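Local coordinates for protein metallo-beta-lactamase (Serratia marcescens, PDB 5AXO) that hydrolyses beta-lactam antibiotics, probably by way of a zinc-activated water, and is captured here with two zinc ions and ring-opened meropenem in its active site, at residues S70-E75 and P148-G153; A173-A178 and I212-E217; A97-L102 and A124-V129; R3-P8 and G42-G47. All coordinates share one frame; numbering follows the deposited sequence.

Overall arrangement
Contacts 1 and 2, centres about 11 Å apart, carry most of the active site. Contact 1 joins the loop after strand 65-69 to that after 140-146, and contact 2 the loop after 166-173 to the end of 210-213; H72-D174 and H150-T177 bonds link the two. The alpha-beta/beta-alpha sandwich of the metallo-beta-lactamase fold carries its metals where loops at the edge of its two sheets meet. Contact 3, nested in the chain loop that contact 1 closes and touching it through N98 and T101, joins helix 99-104 to strand 126-129 within a beta-alpha-beta unit. Contact 4 closes first along the chain; its centre lies about 15 Å from that of contact 2, though W5 reaches H215. Contacts 1, 2 and 4 reach the product.

Contact 1: residues S70-E75 and P148-G153; sequences STHSHE and PGHTEG. With ZN (zinc ion), chain B; NA (sodium ion), chain K; LMP ((2~{S},3~{R},4~{S})-2-[(2~{S},3~{R})-1,3-bis(oxidanyl)-1-oxidanylidene-butan-2-yl]-4-[(3~{S},5~{S})-5-(dimethylcarbamoy l)pyrrolidin-3-yl]sulfanyl-3-methyl-3,4-dihydro-2~{H}-pyrrole-5-carboxylic acid), chain R.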
# COMPACT_ATOMS: atom_id res chain seq x y z
N SER A 70 1.03 -6.73 -1.49
CA SER A 70 -0.28 -6.12 -1.46
C SER A 70 -0.52 -5.48 -0.10
O SER A 70 -0.34 -6.16 0.93
CB SER A 70 -1.34 -7.20 -1.68
OG SER A 70 -2.66 -6.69 -1.53
N THR A 71 -0.89 -4.22 -0.06
CA THR A 71 -1.45 -3.65 1.13
C THR A 71 -2.79 -4.25 1.50
O THR A 71 -2.91 -4.90 2.57
CB THR A 71 -1.58 -2.12 1.02
OG1 THR A 71 -2.36 -1.79 -0.10
CG2 THR A 71 -0.24 -1.41 1.01
N HIS A 72 -3.80 -4.04 0.67
CA HIS A 72 -5.05 -4.75 0.89
C HIS A 72 -5.83 -4.92 -0.39
O HIS A 72 -5.55 -4.33 -1.44
CB HIS A 72 -5.88 -4.00 1.96
CG HIS A 72 -6.53 -2.73 1.46
ND1 HIS A 72 -5.93 -1.50 1.60
CD2 HIS A 72 -7.72 -2.49 0.86
CE1 HIS A 72 -6.72 -0.57 1.08
NE2 HIS A 72 -7.82 -1.14 0.64
N SER A 73 -6.85 -5.76 -0.28
CA SER A 73 -7.50 -6.41 -1.41
C SER A 73 -8.79 -5.72 -1.84
O SER A 73 -9.85 -6.32 -1.80
CB SER A 73 -7.77 -7.87 -1.07
OG SER A 73 -8.42 -7.99 0.18
N HIS A 74 -8.66 -4.45 -2.24
CA HIS A 74 -9.77 -3.75 -2.93
C HIS A 74 -9.33 -3.35 -4.34
O HIS A 74 -8.11 -3.23 -4.61
CB HIS A 74 -10.17 -2.50 -2.16
CG HIS A 74 -10.82 -2.78 -0.86
ND1 HIS A 74 -10.80 -1.87 0.18
CD2 HIS A 74 -11.54 -3.85 -0.45
CE1 HIS A 74 -11.52 -2.37 1.17
NE2 HIS A 74 -11.97 -3.57 0.81
N GLU A 75 -10.29 -3.10 -5.22
CA GLU A 75 -9.99 -2.90 -6.61
C GLU A 75 -9.03 -1.76 -6.86
O GLU A 75 -8.30 -1.77 -7.84
CB GLU A 75 -11.29 -2.63 -7.39
CG GLU A 75 -11.96 -1.30 -7.07
CD GLU A 75 -13.22 -0.97 -7.89
OE1 GLU A 75 -13.24 -1.23 -9.10
OE2 GLU A 75 -14.18 -0.43 -7.31
N PRO A 148 -4.66 -4.61 10.19
CA PRO A 148 -6.05 -4.92 9.83
C PRO A 148 -7.02 -3.80 10.24
O PRO A 148 -6.70 -2.90 11.01
CB PRO A 148 -6.35 -6.19 10.66
CG PRO A 148 -5.48 -6.03 11.85
CD PRO A 148 -4.20 -5.41 11.35
N GLY A 149 -8.22 -3.88 9.69
CA GLY A 149 -9.31 -3.01 10.12
C GLY A 149 -10.12 -2.56 8.94
O GLY A 149 -11.30 -2.82 8.84
N HIS A 150 -9.43 -1.96 7.95
CA HIS A 150 -10.04 -1.63 6.69
C HIS A 150 -10.28 -2.94 5.89
O HIS A 150 -11.30 -3.06 5.19
CB HIS A 150 -9.13 -0.62 5.94
CG HIS A 150 -9.64 -0.19 4.59
ND1 HIS A 150 -10.55 0.83 4.41
CD2 HIS A 150 -9.26 -0.56 3.34
CE1 HIS A 150 -10.66 1.09 3.12
NE2 HIS A 150 -10.01 0.16 2.45
N THR A 151 -9.38 -3.91 6.05
CA THR A 151 -9.60 -5.29 5.63
C THR A 151 -8.92 -6.15 6.70
O THR A 151 -8.00 -5.71 7.40
CB THR A 151 -8.96 -5.63 4.27
OG1 THR A 151 -7.54 -5.56 4.37
CG2 THR A 151 -9.52 -4.79 3.15
N GLU A 152 -9.29 -7.43 6.76
CA GLU A 152 -8.70 -8.28 7.79
C GLU A 152 -7.23 -8.58 7.51
O GLU A 152 -6.43 -8.72 8.45
CB GLU A 152 -9.45 -9.61 7.88
CG GLU A 152 -9.10 -10.44 9.10
CD GLU A 152 -10.05 -11.61 9.29
OE1 GLU A 152 -11.02 -11.72 8.50
OE2 GLU A 152 -9.78 -12.42 10.22
N GLY A 153 -6.85 -8.66 6.22
CA GLY A 153 -5.48 -9.03 5.87
C GLY A 153 -4.59 -7.86 5.51
O GLY A 153 -3.53 -8.07 4.90
ZN ZN B . -9.62 -0.23 0.43
NA NA K . -2.03 -7.76 2.48
C1 LMP R . -12.26 5.17 -0.03
C2 LMP R . -11.30 5.03 1.16
C3 LMP R . -10.20 4.18 0.56
O7A LMP R . -11.13 10.83 -0.14
C6A LMP R . -10.45 10.22 -0.95
N7A LMP R . -10.56 10.40 -2.27
C9A LMP R . -9.59 9.91 -3.24
C8A LMP R . -11.64 11.17 -2.87
C5A LMP R . -9.41 9.23 -0.47
C2A LMP R . -10.00 7.83 -0.39
N3A LMP R . -8.93 9.59 0.89
C4A LMP R . -8.63 8.33 1.60
C1A LMP R . -9.41 7.22 0.87
S21 LMP R . -10.70 6.59 1.88
C31 LMP R . -9.06 3.75 1.38
O31 LMP R . -8.90 4.32 2.48
O32 LMP R . -8.21 2.82 0.93
N4 LMP R . -10.39 3.82 -0.64
C11 LMP R . -13.66 4.64 0.35
C5 LMP R . -11.56 4.46 -1.23
C6 LMP R . -12.29 3.40 -2.07
C61 LMP R . -12.84 2.14 -1.35
O62 LMP R . -12.15 1.74 -0.16
C62 LMP R . -12.87 0.91 -2.26
C7 LMP R . -13.43 4.09 -2.77
O71 LMP R . -14.42 3.48 -3.14
O72 LMP R . -13.28 5.35 -3.09
O HOH W 1 -4.09 -7.82 0.62
O HOH W 2 -9.67 0.99 -0.92
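H150 meets H72 and H74 around a zinc ion, and the two earlier histidines open the HxHxDH signature of the metallo-beta-lactamase fold. Just before H150, G149 takes backbone angles suited to glycine, and its N bonds back to T151 O, folding the loop so that H150 faces inward. With CG anti to the backbone N (chi1 180°), the imidazole of H150 reaches across and binds zinc through NE2 at 2.1 Å. H72 NE2 and H74 ND1 each bind the same ion at 2.0 Å, and a water in the fourth position bridges to the second zinc. Shared binding to zinc explains why H150 NE2 lies 3.1 Å from H74 ND1 without a hydrogen bond. H150 also turns its CD2 edge to one face of H72, an offset edge-to-face pair with centroids 4.4 Å apart and planes at 76°. Histidine suits these places because its second nitrogen can be fixed from behind: H72 bonds to D174, H74 to D111 and H150 to the carbonyl of T177, which together set the ring rotations. T151 comes next and packs obliquely against the rings of H72 and H74. T151 OG1, bonded to N98 ND2, lies 3.3 Å from H72 CB, while the methyl T151 CG2 reaches 3.6 Å from H74 NE2. At the end of the segment, G153 offers its carbonyl rather than a side chain. Together with S70 O, T71 O and a water that donates to S70 OG, it surrounds a sodium ion, with G153 O 2.9 Å from the metal.

Contact 2: residues A173-A178 and I212-E217; sequences ADSLTA and IAAHPE. With NA (sodium ion), chain E; ZN (zinc ion), chain C; LMP ((2~{S},3~{R},4~{S})-2-[(2~{S},3~{R})-1,3-bis(oxidanyl)-1-oxidanylidene-butan-2-yl]-4-[(3~{S},5~{S})-5-(dimethylcarbamoy l)pyrrolidin-3-yl]sulfanyl-3-methyl-3,4-dihydro-2~{H}-pyrrole-5-carboxylic acid), chain R.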
# COMPACT_ATOMS: atom_id res chain seq x y z
N ALA A 173 2.20 2.75 3.73
CA ALA A 173 1.18 2.70 4.76
C ALA A 173 -0.14 2.22 4.14
O ALA A 173 -0.71 2.88 3.25
CB ALA A 173 1.02 4.07 5.41
N ASP A 174 -0.64 1.07 4.58
CA ASP A 174 -1.96 0.62 4.23
C ASP A 174 -2.98 1.61 4.73
O ASP A 174 -2.74 2.43 5.64
CB ASP A 174 -2.21 -0.77 4.80
CG ASP A 174 -3.43 -1.48 4.21
OD1 ASP A 174 -3.90 -1.04 3.16
OD2 ASP A 174 -3.90 -2.42 4.89
N SER A 175 -4.15 1.54 4.12
CA SER A 175 -5.29 2.33 4.58
C SER A 175 -5.77 1.88 5.95
O SER A 175 -5.94 0.69 6.19
CB SER A 175 -6.43 2.19 3.57
OG SER A 175 -6.01 2.61 2.27
N LEU A 176 -6.08 2.84 6.79
CA LEU A 176 -6.56 2.62 8.16
C LEU A 176 -7.98 3.16 8.33
O LEU A 176 -8.35 3.57 9.43
CB LEU A 176 -5.60 3.31 9.13
CG LEU A 176 -4.14 2.91 9.05
CD1 LEU A 176 -3.33 3.65 10.07
CD2 LEU A 176 -3.93 1.42 9.14
N THR A 177 -8.74 3.26 7.25
CA THR A 177 -9.98 4.00 7.25
C THR A 177 -11.21 3.14 7.50
O THR A 177 -11.44 2.11 6.86
CB THR A 177 -10.15 4.69 5.90
OG1 THR A 177 -10.07 3.71 4.87
CG2 THR A 177 -9.08 5.73 5.73
N ALA A 178 -12.02 3.64 8.42
CA ALA A 178 -13.33 3.06 8.71
C ALA A 178 -14.39 3.55 7.74
O ALA A 178 -14.87 4.67 7.87
CB ALA A 178 -13.73 3.41 10.14
N ILE A 212 4.72 6.68 2.49
CA ILE A 212 3.99 6.66 1.25
C ILE A 212 2.67 5.98 1.54
O ILE A 212 2.63 4.79 1.78
CB ILE A 212 4.77 5.90 0.14
CG1 ILE A 212 6.13 6.57 -0.09
CG2 ILE A 212 3.99 5.85 -1.15
CD1 ILE A 212 7.26 5.69 -0.58
N ALA A 213 1.57 6.75 1.50
CA ALA A 213 0.28 6.21 1.86
C ALA A 213 -0.37 5.60 0.62
O ALA A 213 -0.22 6.10 -0.48
CB ALA A 213 -0.61 7.30 2.42
N ALA A 214 -1.13 4.53 0.80
CA ALA A 214 -1.77 3.84 -0.34
C ALA A 214 -2.59 4.77 -1.25
O ALA A 214 -2.52 4.72 -2.48
CB ALA A 214 -2.60 2.69 0.19
N HIS A 215 -3.31 5.69 -0.60
CA HIS A 215 -3.86 6.86 -1.29
C HIS A 215 -2.85 7.98 -1.04
O HIS A 215 -2.71 8.44 0.07
CB HIS A 215 -5.24 7.25 -0.73
CG HIS A 215 -6.32 6.30 -1.14
ND1 HIS A 215 -6.99 6.41 -2.33
CD2 HIS A 215 -6.73 5.15 -0.57
CE1 HIS A 215 -7.77 5.36 -2.48
NE2 HIS A 215 -7.63 4.57 -1.43
N PRO A 216 -2.14 8.42 -2.09
CA PRO A 216 -0.93 9.22 -1.86
C PRO A 216 -1.20 10.52 -1.16
O PRO A 216 -0.35 11.06 -0.44
CB PRO A 216 -0.32 9.40 -3.25
CG PRO A 216 -1.42 9.08 -4.19
CD PRO A 216 -2.27 8.05 -3.50
N GLU A 217 -2.36 11.08 -1.44
CA GLU A 217 -2.70 12.37 -0.79
C GLU A 217 -2.90 12.31 0.72
O GLU A 217 -2.83 13.35 1.39
CB GLU A 217 -3.91 13.01 -1.46
CG GLU A 217 -5.25 12.35 -1.24
CD GLU A 217 -5.51 11.00 -1.89
OE1 GLU A 217 -4.71 10.47 -2.70
OE2 GLU A 217 -6.51 10.41 -1.39
NA NA E . -4.12 11.71 -5.15
ZN ZN C . -8.46 2.63 -1.31
C1 LMP R . -12.26 5.17 -0.03
C2 LMP R . -11.30 5.03 1.16
C3 LMP R . -10.20 4.18 0.56
O7A LMP R . -11.13 10.83 -0.14
C6A LMP R . -10.45 10.22 -0.95
N7A LMP R . -10.56 10.40 -2.27
C9A LMP R . -9.59 9.91 -3.24
C8A LMP R . -11.64 11.17 -2.87
C5A LMP R . -9.41 9.23 -0.47
C2A LMP R . -10.00 7.83 -0.39
N3A LMP R . -8.93 9.59 0.89
C4A LMP R . -8.63 8.33 1.60
C1A LMP R . -9.41 7.22 0.87
S21 LMP R . -10.70 6.59 1.88
C31 LMP R . -9.06 3.75 1.38
O31 LMP R . -8.90 4.32 2.48
O32 LMP R . -8.21 2.82 0.93
N4 LMP R . -10.39 3.82 -0.64
C11 LMP R . -13.66 4.64 0.35
C5 LMP R . -11.56 4.46 -1.23
C6 LMP R . -12.29 3.40 -2.07
C61 LMP R . -12.84 2.14 -1.35
O62 LMP R . -12.15 1.74 -0.16
C62 LMP R . -12.87 0.91 -2.26
C7 LMP R . -13.43 4.09 -2.77
O71 LMP R . -14.42 3.48 -3.14
O72 LMP R . -13.28 5.35 -3.09
O HOH W 3 -4.32 5.14 2.24
O HOH W 2 -9.67 0.99 -0.92
O HOH W 4 -6.53 11.46 -6.38
O HOH W 5 -4.67 14.58 -4.67
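S175 OG lies at the edge of the H215 ring, 3.9 Å from H215 CD2, and in the conformer given here, one of two, it is gripped from two directions. S175 OG donates to carboxylate oxygen O32 of the ring-opened meropenem at 2.6 Å, and S175 OG accepts a hydrogen bond from a water 3.0 Å away. That water in turn accepts from H215 N, a bridge between the two loops. In this conformer the short serine hydroxyl can serve both partners beside the metal. H215 belongs to the second zinc of this binuclear site, which H215 NE2 binds at 2.1 Å; D76, H77, the same water that binds the first zinc, and O32 and N4 of the product complete the coordination. Having CG anti to the carbonyl carbon (chi1 -73°) swings the imidazole toward the metal, and pyrrolidine carbon C1A of the product sits 3.7 Å above the centre of the H215 ring. Farther along the same loop, T177 OG1 donates to the other carboxylate oxygen, O31, at 2.7 Å, so that zinc and T177 OG1, with S175 OG in this conformer, hold the carboxylate. Behind the site the backbones pair as parallel strands: A173 N bonds to I212 O at 2.9 Å, and A214 N returns to A173 O at 3.0 Å. A173 and A213 point to the same face of the sheet. Strand 210-213 is the outermost of its five-stranded sheet, next to strand 166-173; I245 of helix 241-260 packs on the small A173, and M221 of helix 221-231 covers I212.

Contact 3: residues A97-L102 and A124-V129; sequences ANVDTL and AKVRAV. With NA (sodium ion), chain L; SO4 (sulfate ion), chain O.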
# COMPACT_ATOMS: atom_id res chain seq x y z
N ALA A 97 -5.50 -13.25 5.72
CA ALA A 97 -6.94 -13.15 5.51
C ALA A 97 -7.36 -12.50 4.21
O ALA A 97 -8.54 -12.51 3.85
CB ALA A 97 -7.59 -12.44 6.68
N ASN A 98 -6.41 -11.91 3.48
CA ASN A 98 -6.70 -11.31 2.19
C ASN A 98 -6.31 -12.20 1.01
O ASN A 98 -6.54 -11.82 -0.15
CB ASN A 98 -6.06 -9.92 2.02
CG ASN A 98 -6.78 -8.82 2.78
OD1 ASN A 98 -7.77 -9.05 3.51
ND2 ASN A 98 -6.21 -7.63 2.76
N VAL A 99 -5.58 -13.28 1.30
CA VAL A 99 -5.14 -14.15 0.22
C VAL A 99 -6.28 -14.61 -0.72
O VAL A 99 -6.18 -14.52 -1.95
CB VAL A 99 -4.33 -15.35 0.76
CG1 VAL A 99 -4.12 -16.41 -0.31
CG2 VAL A 99 -2.99 -14.91 1.33
N ASP A 100 -7.36 -15.10 -0.14
CA ASP A 100 -8.45 -15.61 -0.93
C ASP A 100 -9.14 -14.51 -1.76
O ASP A 100 -9.47 -14.71 -2.91
CB ASP A 100 -9.44 -16.32 -0.02
CG ASP A 100 -10.43 -17.12 -0.80
OD1 ASP A 100 -9.98 -17.97 -1.58
OD2 ASP A 100 -11.64 -16.86 -0.68
N THR A 101 -9.17 -13.29 -1.21
CA THR A 101 -9.74 -12.18 -1.94
C THR A 101 -8.87 -11.82 -3.13
O THR A 101 -9.38 -11.52 -4.21
CB THR A 101 -9.89 -10.93 -1.05
OG1 THR A 101 -10.59 -11.28 0.15
CG2 THR A 101 -10.60 -9.84 -1.78
N LEU A 102 -7.54 -11.86 -2.96
CA LEU A 102 -6.66 -11.55 -4.10
C LEU A 102 -6.79 -12.64 -5.17
O LEU A 102 -6.64 -12.33 -6.35
CB LEU A 102 -5.21 -11.46 -3.68
CG LEU A 102 -4.92 -10.22 -2.82
CD1 LEU A 102 -3.48 -10.28 -2.34
CD2 LEU A 102 -5.18 -8.90 -3.53
N ALA A 124 -2.95 -14.99 -9.85
CA ALA A 124 -2.19 -16.19 -9.58
C ALA A 124 -1.09 -15.95 -8.57
O ALA A 124 -0.73 -14.78 -8.33
CB ALA A 124 -1.61 -16.72 -10.89
N LYS A 125 -0.53 -17.03 -8.04
CA LYS A 125 0.70 -17.04 -7.25
C LYS A 125 0.62 -16.18 -5.99
O LYS A 125 1.58 -15.49 -5.62
CB LYS A 125 1.91 -16.59 -8.07
CG LYS A 125 2.21 -17.50 -9.26
CD LYS A 125 3.72 -17.51 -9.56
CE LYS A 125 4.46 -18.40 -8.60
NZ LYS A 125 5.80 -18.70 -9.16
N VAL A 126 -0.51 -16.24 -5.28
CA VAL A 126 -0.71 -15.49 -4.06
C VAL A 126 -0.30 -16.35 -2.87
O VAL A 126 -0.71 -17.52 -2.76
CB VAL A 126 -2.17 -14.99 -3.87
CG1 VAL A 126 -2.26 -14.01 -2.73
CG2 VAL A 126 -2.64 -14.29 -5.12
N ARG A 127 0.50 -15.78 -1.99
CA ARG A 127 0.98 -16.48 -0.81
C ARG A 127 0.83 -15.56 0.42
O ARG A 127 0.87 -14.32 0.30
CB ARG A 127 2.46 -16.85 -0.93
CG ARG A 127 2.89 -17.57 -2.19
CD ARG A 127 2.36 -18.99 -2.28
NE ARG A 127 2.70 -19.58 -3.58
CZ ARG A 127 1.86 -19.79 -4.58
NH1 ARG A 127 2.27 -20.36 -5.71
NH2 ARG A 127 0.58 -19.53 -4.43
N ALA A 128 0.71 -16.15 1.60
CA ALA A 128 0.53 -15.38 2.83
C ALA A 128 1.87 -15.02 3.45
O ALA A 128 2.84 -15.79 3.40
CB ALA A 128 -0.28 -16.18 3.82
N VAL A 129 1.91 -13.89 4.16
CA VAL A 129 3.02 -13.51 5.08
C VAL A 129 2.41 -13.19 6.45
O VAL A 129 1.22 -12.79 6.54
CB VAL A 129 3.82 -12.29 4.59
CG1 VAL A 129 4.55 -12.65 3.31
CG2 VAL A 129 2.91 -11.10 4.34
NA NA L . -10.31 -9.57 2.40
S SO4 O . -0.84 -20.64 -7.84
O1 SO4 O . -1.28 -20.38 -6.45
O2 SO4 O . -1.54 -21.93 -8.18
O3 SO4 O . -1.25 -19.69 -8.90
O4 SO4 O . 0.61 -20.80 -7.91
O HOH W 6 -11.35 -7.37 1.11
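V99 and V126 lie alongside each other, pointing opposite ways, where helix 99-104 lies against strand 126-129 in a beta-alpha-beta unit begun by strand 91-95. The methyls V99 CG1 and V126 CG1 meet at 3.9 Å. L102, one helical turn beyond V99, crosses V126 at about a right angle and brings L102 CD1 within 3.9 Å of that same V126 CG1. The torsion of V126 explains the double contact: with CG1 anti to the backbone N (chi1 -169°), this methyl is thrust between the two helix residues, and CG2 stays near L102 CB. The second branch of V99 works separately, V99 CG2 lying 3.9 Å from A128 CB farther along the strand. Branched valines give the helix and strand broad, stiff surfaces, while the small A128 admits the helix closely. R127 points its CB away from the helix, and its bent chain carries the guanidinium to a sulfate, probably from the crystallisation liquor. R127 NH1 donates to sulfate O4 at 2.8 Å, almost straight at 174°, and R127 NH2 to sulfate O1 at 2.9 Å, so the anion is held at the edge of the planar group; K125 N bonds to a third oxygen, O3. R127 NH2 also reaches V126 O, from well above the carbonyl plane. Within the helix segment, N98 OD1 and T101 OG1 share a sodium ion. The side chains of V99, L102, V126 and A128 meet through apolar groups, by burial and shape, while the strand's polar bonds run to strand 91-95, to R103 NH2 of the helix at V126 O, and through R127 to the sulfate.

Contact 4: residues R3-P8 and G42-G47; sequences RDWSSP and GTTEKG. With LMP ((2~{S},3~{R},4~{S})-2-[(2~{S},3~{R})-1,3-bis(oxidanyl)-1-oxidanylidene-butan-2-yl]-4-[(3~{S},5~{S})-5-(dimethylcarbamoy l)pyrrolidin-3-yl]sulfanyl-3-methyl-3,4-dihydro-2~{H}-pyrrole-5-carboxylic acid), chain R.
Beside the active-site pocket, the N-terminal segment folds into a type I beta turn from D4 to S7 and packs on the loop leading into helix 47-57, where S6 meets T44. Their hydroxyls, S6 OG and T44 OG1, lie 2.7 Å apart in a hydrogen bond that either could donate. T44 OG1 sits between its backbone N and carbonyl carbon (chi1 62°), a position from which it also accepts from G47 N at 2.8 Å, a capping bond at the start of the helix. Threonine thus serves twice, since its methyl CG2 meanwhile rests 3.6 Å from W5 CB, the two side chains crossing at about a right angle. K46 folds its chain back over S6, and its NZ gives S6 OG a weak bond at 3.1 Å. Glycine fits at 47 because T43 OG1 lies where a side chain would start. D4 O closes the turn by accepting from both S7 N and S7 OG. W5 is large enough to span from this junction to the pocket, touching E75 and D76 on the way. There its ring meets the product edge-on, with W5 CZ2 3.3 Å from carboxylate oxygen O72 of the opened meropenem.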
# COMPACT_ATOMS: atom_id res chain seq x y z
N ARG A 3 -6.18 13.10 -11.29
CA ARG A 3 -5.66 12.12 -10.27
C ARG A 3 -6.71 11.06 -9.97
O ARG A 3 -6.93 10.70 -8.82
CB ARG A 3 -5.19 12.84 -8.99
CG ARG A 3 -4.16 13.92 -9.27
CD ARG A 3 -3.22 14.18 -8.11
NE ARG A 3 -2.02 14.90 -8.54
CZ ARG A 3 -0.94 14.32 -9.08
NH1 ARG A 3 -0.93 13.02 -9.34
NH2 ARG A 3 0.14 15.05 -9.37
N ASP A 4 -7.37 10.61 -11.02
CA ASP A 4 -8.21 9.42 -10.97
C ASP A 4 -7.36 8.18 -10.64
O ASP A 4 -6.13 8.15 -10.81
CB ASP A 4 -8.97 9.24 -12.29
CG ASP A 4 -10.18 10.18 -12.44
OD1 ASP A 4 -10.53 10.89 -11.48
OD2 ASP A 4 -10.85 10.13 -13.50
N TRP A 5 -8.02 7.12 -10.21
CA TRP A 5 -7.32 5.91 -9.75
C TRP A 5 -6.44 5.29 -10.85
O TRP A 5 -5.47 4.58 -10.56
CB TRP A 5 -8.28 4.80 -9.33
CG TRP A 5 -9.06 5.00 -8.11
CD1 TRP A 5 -8.91 5.99 -7.21
CD2 TRP A 5 -10.19 4.23 -7.70
NE1 TRP A 5 -9.84 5.83 -6.19
CE2 TRP A 5 -10.63 4.76 -6.49
CE3 TRP A 5 -10.83 3.09 -8.23
CZ2 TRP A 5 -11.74 4.25 -5.81
CZ3 TRP A 5 -11.94 2.59 -7.56
CH2 TRP A 5 -12.34 3.13 -6.34
N SER A 6 -6.85 5.45 -12.10
CA SER A 6 -6.15 4.83 -13.22
C SER A 6 -5.33 5.81 -14.03
O SER A 6 -4.84 5.44 -15.10
CB SER A 6 -7.12 4.11 -14.16
OG SER A 6 -7.94 3.18 -13.48
N SER A 7 -5.19 7.05 -13.57
CA SER A 7 -4.60 8.08 -14.41
C SER A 7 -3.11 7.85 -14.58
O SER A 7 -2.39 7.52 -13.63
CB SER A 7 -4.87 9.47 -13.84
OG SER A 7 -4.46 9.57 -12.51
N PRO A 8 -2.59 8.19 -15.77
CA PRO A 8 -1.14 8.26 -15.89
C PRO A 8 -0.50 9.21 -14.90
O PRO A 8 -1.09 10.17 -14.43
CB PRO A 8 -0.96 8.77 -17.33
CG PRO A 8 -2.13 8.16 -18.06
CD PRO A 8 -3.26 8.37 -17.07
N GLY A 42 -0.67 -2.73 -7.07
CA GLY A 42 -0.86 -2.72 -8.52
C GLY A 42 -1.78 -1.66 -9.08
O GLY A 42 -1.87 -1.53 -10.31
N THR A 43 -2.36 -0.83 -8.20
CA THR A 43 -3.43 0.07 -8.60
C THR A 43 -4.61 -0.72 -9.19
O THR A 43 -4.95 -1.79 -8.67
CB THR A 43 -2.94 1.28 -9.47
OG1 THR A 43 -2.82 0.95 -10.86
CG2 THR A 43 -1.61 1.80 -8.93
N THR A 44 -5.34 -0.08 -10.09
CA THR A 44 -6.54 -0.68 -10.71
C THR A 44 -6.16 -1.57 -11.86
O THR A 44 -5.02 -1.59 -12.29
CB THR A 44 -7.47 0.40 -11.21
OG1 THR A 44 -6.76 1.13 -12.22
CG2 THR A 44 -7.89 1.34 -10.15
N GLU A 45 -7.14 -2.30 -12.40
CA GLU A 45 -6.93 -3.12 -13.56
C GLU A 45 -6.39 -2.25 -14.71
O GLU A 45 -5.39 -2.58 -15.33
CB GLU A 45 -8.23 -3.84 -13.97
CG GLU A 45 -8.13 -4.69 -15.23
CD GLU A 45 -9.46 -5.33 -15.60
OE1 GLU A 45 -10.48 -5.04 -14.95
OE2 GLU A 45 -9.43 -6.25 -16.44
N LYS A 46 -7.08 -1.14 -15.02
CA LYS A 46 -6.59 -0.25 -16.07
C LYS A 46 -5.22 0.33 -15.69
O LYS A 46 -4.33 0.46 -16.54
CB LYS A 46 -7.59 0.86 -16.35
CG LYS A 46 -8.82 0.41 -17.13
CD LYS A 46 -9.77 1.59 -17.36
CE LYS A 46 -10.89 1.65 -16.33
NZ LYS A 46 -10.47 2.08 -14.96
N GLY A 47 -5.04 0.61 -14.41
CA GLY A 47 -3.81 1.20 -13.90
C GLY A 47 -2.59 0.30 -14.05
O GLY A 47 -1.49 0.80 -14.10
C1 LMP R . -12.26 5.17 -0.03
C2 LMP R . -11.30 5.03 1.16
C3 LMP R . -10.20 4.18 0.56
O7A LMP R . -11.13 10.83 -0.14
C6A LMP R . -10.45 10.22 -0.95
N7A LMP R . -10.56 10.40 -2.27
C9A LMP R . -9.59 9.91 -3.24
C8A LMP R . -11.64 11.17 -2.87
C5A LMP R . -9.41 9.23 -0.47
C2A LMP R . -10.00 7.83 -0.39
N3A LMP R . -8.93 9.59 0.89
C4A LMP R . -8.63 8.33 1.60
C1A LMP R . -9.41 7.22 0.87
S21 LMP R . -10.70 6.59 1.88
C31 LMP R . -9.06 3.75 1.38
O31 LMP R . -8.90 4.32 2.48
O32 LMP R . -8.21 2.82 0.93
N4 LMP R . -10.39 3.82 -0.64
C11 LMP R . -13.66 4.64 0.35
C5 LMP R . -11.56 4.46 -1.23
C6 LMP R . -12.29 3.40 -2.07
C61 LMP R . -12.84 2.14 -1.35
O62 LMP R . -12.15 1.74 -0.16
C62 LMP R . -12.87 0.91 -2.26
C7 LMP R . -13.43 4.09 -2.77
O71 LMP R . -14.42 3.48 -3.14
O72 LMP R . -13.28 5.35 -3.09